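Local coordinates for T CELL surface glycoprotein CD4 (Rattus norvegicus, PDB 1CID) that serves as a T-cell co-receptor, probably binding class II MHC through its N-terminal domains, with domains 3 and 4 forming the membrane-proximal half of its extracellular part, at residues Thr4-Glu9 with Val169-Lys174; Asn103-Lys108 with Cys119-Pro124. One frame throughout, in Å; residues are numbered along the deposited sequence.

Contact 1. Residues Thr4-Glu9 with Val169-Lys174; sequences TAYKSE and VKMDSK
Tyr6 and Ser8 of strand 4-8 face Met171 and Ser173 of strand 168-176, and the two segments run nearly parallel, 16° apart in direction. Their axes come no closer than 7.1 Å, so side chains carry the contact. The Tyr6 ring lies over the root of the Lys170 side chain. Lys170 CB sits above the ring centre, 3.9 Å from the centroid and 11° off the ring normal, a CH-pi contact. The two side chains cross obliquely. Thr4 CG2 covers the opposite face of the ring toward its rim. Beyond the ring, the ammonium group of Lys170 forms salt bridges with Glu168 and Glu165.

A classic beta bulge places two successive residues, Lys170 and Met171, opposite Leu163 of strand 158-165, and both of their CB atoms point toward strand 4-8. Strand 168-176 is the edge strand of a four-stranded sheet in the second immunoglobulin-like domain. Strand 4-8 pairs in parallel with strand 97-110 in a different sheet, so the contact brings the first strand of the chain against the second domain.

Met171 CG stands between the backbone N and the carbonyl carbon (chi1 56°), 4.0 Å from Tyr6 CB. The rest of the Met171 side chain is extended, and CE lies at the edge of the Tyr6 ring, near its plane. Further along, Ser8 OG and Ser173 OG share a hydrogen bond of 3.2 Å; either could donate. A water lies 2.6 Å from Ser8 OG and donates to Asp172 O at 3.1 Å.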
# COMPACT_ATOMS: atom_id res chain seq x y z
N THR A 4 -2.57 -7.24 0.40
CA THR A 4 -1.51 -6.29 -0.03
C THR A 4 -2.13 -5.31 -1.02
O THR A 4 -3.01 -5.78 -1.71
CB THR A 4 -0.15 -6.75 -0.50
OG1 THR A 4 0.23 -7.67 0.57
CG2 THR A 4 0.78 -5.53 -0.67
N ALA A 5 -1.68 -4.10 -0.88
CA ALA A 5 -2.26 -3.09 -1.76
C ALA A 5 -0.98 -2.47 -2.32
O ALA A 5 -0.10 -2.20 -1.51
CB ALA A 5 -3.21 -2.09 -1.25
N TYR A 6 -1.15 -2.48 -3.66
CA TYR A 6 -0.01 -1.92 -4.48
C TYR A 6 -0.37 -0.58 -5.10
O TYR A 6 -1.37 -0.58 -5.86
CB TYR A 6 0.31 -2.97 -5.50
CG TYR A 6 0.81 -4.31 -4.97
CD1 TYR A 6 2.19 -4.39 -4.72
CD2 TYR A 6 -0.01 -5.43 -4.77
CE1 TYR A 6 2.84 -5.48 -4.25
CE2 TYR A 6 0.59 -6.59 -4.31
CZ TYR A 6 1.98 -6.56 -4.04
OH TYR A 6 2.47 -7.80 -3.58
N LYS A 7 0.34 0.50 -4.79
CA LYS A 7 -0.07 1.79 -5.28
C LYS A 7 1.02 2.73 -5.71
O LYS A 7 2.19 2.69 -5.27
CB LYS A 7 -0.83 2.51 -4.11
CG LYS A 7 -1.96 1.54 -3.71
CD LYS A 7 -3.20 1.91 -4.41
CE LYS A 7 -4.24 0.86 -4.60
NZ LYS A 7 -5.12 1.51 -5.66
N SER A 8 0.65 3.67 -6.58
CA SER A 8 1.60 4.66 -7.08
C SER A 8 1.23 5.84 -6.12
O SER A 8 0.12 6.15 -5.68
CB SER A 8 1.68 5.09 -8.52
OG SER A 8 1.09 4.16 -9.44
N GLU A 9 2.39 6.44 -5.93
CA GLU A 9 2.26 7.54 -5.04
C GLU A 9 1.21 8.49 -5.47
O GLU A 9 1.11 8.78 -6.66
CB GLU A 9 3.62 8.13 -5.20
CG GLU A 9 3.81 8.88 -3.90
CD GLU A 9 5.04 9.71 -3.98
OE1 GLU A 9 5.19 10.23 -5.13
OE2 GLU A 9 5.75 9.81 -3.01
N VAL A 169 2.65 -9.84 -12.31
CA VAL A 169 2.97 -8.40 -12.26
C VAL A 169 1.97 -7.90 -11.21
O VAL A 169 0.80 -8.10 -11.54
CB VAL A 169 3.07 -7.73 -13.63
CG1 VAL A 169 2.77 -6.27 -13.62
CG2 VAL A 169 4.45 -7.84 -14.30
N LYS A 170 2.61 -7.39 -10.18
CA LYS A 170 1.81 -6.87 -9.09
C LYS A 170 1.28 -5.54 -9.42
O LYS A 170 0.19 -5.12 -9.01
CB LYS A 170 2.75 -6.84 -7.91
CG LYS A 170 3.31 -8.22 -7.59
CD LYS A 170 2.22 -9.24 -7.20
CE LYS A 170 2.76 -10.52 -6.59
NZ LYS A 170 1.78 -11.66 -6.53
N MET A 171 2.06 -4.74 -10.10
CA MET A 171 1.65 -3.36 -10.51
C MET A 171 2.63 -2.72 -11.51
O MET A 171 3.71 -3.34 -11.66
CB MET A 171 1.48 -2.37 -9.39
CG MET A 171 2.76 -2.32 -8.59
SD MET A 171 2.66 -0.64 -7.80
CE MET A 171 4.10 -1.02 -6.81
N ASP A 172 2.13 -1.61 -12.01
CA ASP A 172 2.86 -0.78 -12.98
C ASP A 172 2.49 0.70 -12.85
O ASP A 172 1.46 1.08 -12.36
CB ASP A 172 2.62 -1.12 -14.43
CG ASP A 172 1.26 -0.81 -14.99
OD1 ASP A 172 0.28 -1.62 -15.00
OD2 ASP A 172 1.21 0.33 -15.51
N SER A 173 3.28 1.53 -13.42
CA SER A 173 3.10 2.97 -13.45
C SER A 173 3.84 3.58 -14.66
O SER A 173 4.99 3.11 -14.94
CB SER A 173 3.74 3.25 -12.11
OG SER A 173 3.30 4.54 -11.75
N LYS A 174 3.25 4.53 -15.39
CA LYS A 174 3.76 5.20 -16.52
C LYS A 174 4.04 6.68 -16.21
O LYS A 174 3.40 7.39 -15.45
CB LYS A 174 2.84 5.47 -17.69
CG LYS A 174 1.74 4.48 -18.01
CD LYS A 174 2.30 3.33 -18.78
CE LYS A 174 1.14 2.55 -19.36
NZ LYS A 174 0.48 3.48 -20.33
O HOH W 1 -0.47 2.24 -10.23

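Contact 2. Residues Asn103-Lys108 with Cys119-Pro124; sequences NLVVMK and CEVMGP
Met107 CG and Cys119 SG each stand anti to their own backbone N (chi1 -173° and 168°), on the same face of the sheet. Met107 continues extended to its sulfur, which comes to 4.1 Å from Cys119 SG. Cys119 SG is also disulfide-bonded to Cys161, and Leu131 packs against both Met107 and Cys119. On this face too, the methyl groups Val105 CG2 and Val121 CG2 meet at 3.9 Å. Met171 of strand 168-176 covers Val105, Met107 and Val121, so this face of the hairpin looks into the core.

Residues 103-108 and 119-122 lie in the two arms of the antiparallel hairpin formed by strands 97-110 and 116-122, running at 165° to each other. The disulfide from Cys119 ties the hairpin to strand 158-165 of the facing sheet, as in the immunoglobulin sandwich. Val106 with Met122 and Lys108 with Glu120 are hydrogen-bonded pairs; Met107 with Val121, between them, is a non-hydrogen-bonded pair. Val106 N donates to Met122 O at 3.2 Å. The return bond, Met122 N to Val106 O, is less certain. Lys108 N donates to Glu120 O at 2.6 Å. Glu120 N donates back to Lys108 O at 3.0 Å. Met107 CA adds a CA-H...O contact to Glu120 O at 3.3 Å.

After Met122 the pairing stops at Gly123, and Pro124 turns its ring against Asn103. Pro124 CG lies 3.4 Å from Asn103 OD1 and also touches Asn103 CB. The amide nitrogen Asn103 ND2 is held by Ile3 O.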
# COMPACT_ATOMS: atom_id res chain seq x y z
N ASN A 103 -1.00 -4.73 4.32
CA ASN A 103 0.24 -4.14 3.77
C ASN A 103 0.03 -3.16 2.59
O ASN A 103 -1.00 -3.32 1.94
CB ASN A 103 1.30 -5.11 3.35
CG ASN A 103 1.53 -6.39 4.08
OD1 ASN A 103 2.44 -6.62 4.88
ND2 ASN A 103 0.56 -7.24 3.67
N LEU A 104 1.10 -2.36 2.54
CA LEU A 104 1.06 -1.37 1.50
C LEU A 104 2.45 -1.18 0.91
O LEU A 104 3.25 -0.71 1.73
CB LEU A 104 0.54 -0.13 2.15
CG LEU A 104 0.74 1.09 1.23
CD1 LEU A 104 -0.47 1.11 0.30
CD2 LEU A 104 0.77 2.32 2.11
N VAL A 105 2.45 -1.58 -0.41
CA VAL A 105 3.74 -1.35 -1.12
C VAL A 105 3.43 -0.20 -2.14
O VAL A 105 2.40 -0.41 -2.77
CB VAL A 105 4.56 -2.46 -1.73
CG1 VAL A 105 4.10 -3.88 -1.37
CG2 VAL A 105 4.76 -2.45 -3.23
N VAL A 106 4.27 0.83 -2.18
CA VAL A 106 4.33 2.05 -2.94
C VAL A 106 5.50 2.24 -3.93
O VAL A 106 6.67 2.14 -3.62
CB VAL A 106 4.36 3.33 -2.07
CG1 VAL A 106 4.29 4.61 -2.88
CG2 VAL A 106 3.17 3.29 -1.18
N MET A 107 5.13 2.64 -5.14
CA MET A 107 6.01 2.88 -6.28
C MET A 107 6.08 4.37 -6.62
O MET A 107 5.00 5.00 -6.62
CB MET A 107 5.44 2.25 -7.56
CG MET A 107 6.33 2.29 -8.76
SD MET A 107 5.93 1.22 -10.13
CE MET A 107 6.35 -0.44 -9.81
N LYS A 108 7.28 4.76 -6.93
CA LYS A 108 7.50 6.17 -7.34
C LYS A 108 8.43 6.28 -8.59
O LYS A 108 9.65 5.99 -8.47
CB LYS A 108 8.10 7.06 -6.26
CG LYS A 108 8.17 8.61 -6.66
CD LYS A 108 9.06 9.48 -5.84
CE LYS A 108 9.26 10.92 -6.17
NZ LYS A 108 8.09 11.89 -6.27
N CYS A 119 12.94 4.36 -10.74
CA CYS A 119 11.67 3.81 -10.30
C CYS A 119 12.02 3.22 -8.97
O CYS A 119 13.07 2.57 -9.07
CB CYS A 119 11.26 2.87 -11.33
SG CYS A 119 9.91 1.84 -10.84
N GLU A 120 11.32 3.58 -7.89
CA GLU A 120 11.64 2.97 -6.61
C GLU A 120 10.29 2.61 -5.96
O GLU A 120 9.29 3.29 -6.19
CB GLU A 120 12.28 3.63 -5.47
CG GLU A 120 11.91 5.08 -5.40
CD GLU A 120 12.88 5.78 -4.43
OE1 GLU A 120 13.10 5.10 -3.38
OE2 GLU A 120 13.26 6.91 -4.95
N VAL A 121 10.45 1.53 -5.23
CA VAL A 121 9.30 0.95 -4.49
C VAL A 121 9.61 0.81 -3.00
O VAL A 121 10.80 0.66 -2.59
CB VAL A 121 9.04 -0.36 -5.26
CG1 VAL A 121 9.69 -1.61 -4.75
CG2 VAL A 121 7.59 -0.77 -5.32
N MET A 122 8.65 0.84 -2.11
CA MET A 122 8.98 0.69 -0.68
C MET A 122 7.91 -0.09 0.04
O MET A 122 6.73 0.11 -0.30
CB MET A 122 9.08 2.00 0.02
CG MET A 122 10.32 1.87 0.90
SD MET A 122 10.79 3.67 0.90
CE MET A 122 12.13 3.38 -0.32
N GLY A 123 8.33 -0.90 0.98
CA GLY A 123 7.25 -1.66 1.70
C GLY A 123 7.62 -3.11 1.49
O GLY A 123 8.65 -3.41 0.86
N PRO A 124 6.78 -3.98 1.99
CA PRO A 124 6.91 -5.44 1.95
C PRO A 124 6.87 -6.24 0.64
O PRO A 124 5.83 -6.76 0.10
CB PRO A 124 5.79 -5.99 2.86
CG PRO A 124 4.82 -4.88 3.10
CD PRO A 124 5.57 -3.59 2.76

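In the fold
The centres of contacts 1 and 2 lie 8 Å apart, near the middle of the two-domain chain. Both reach one sheet, in which strand 4-8 lies parallel beside 97-110 and 116-122 antiparallel to it; strand 168-176 belongs to the sheet facing it. Probable backbone hydrogen bonds join the contacts, from Val105 N to Ala5 O and from Met107 N to Lys7 O. Both segments of contact 2 fall between those of contact 1 in the sequence. Strand 97-110 passes from the first domain into the second without a break. Contact 1 adds a link from the first strand of the chain to the last, consistent with a closely joined pair of domains.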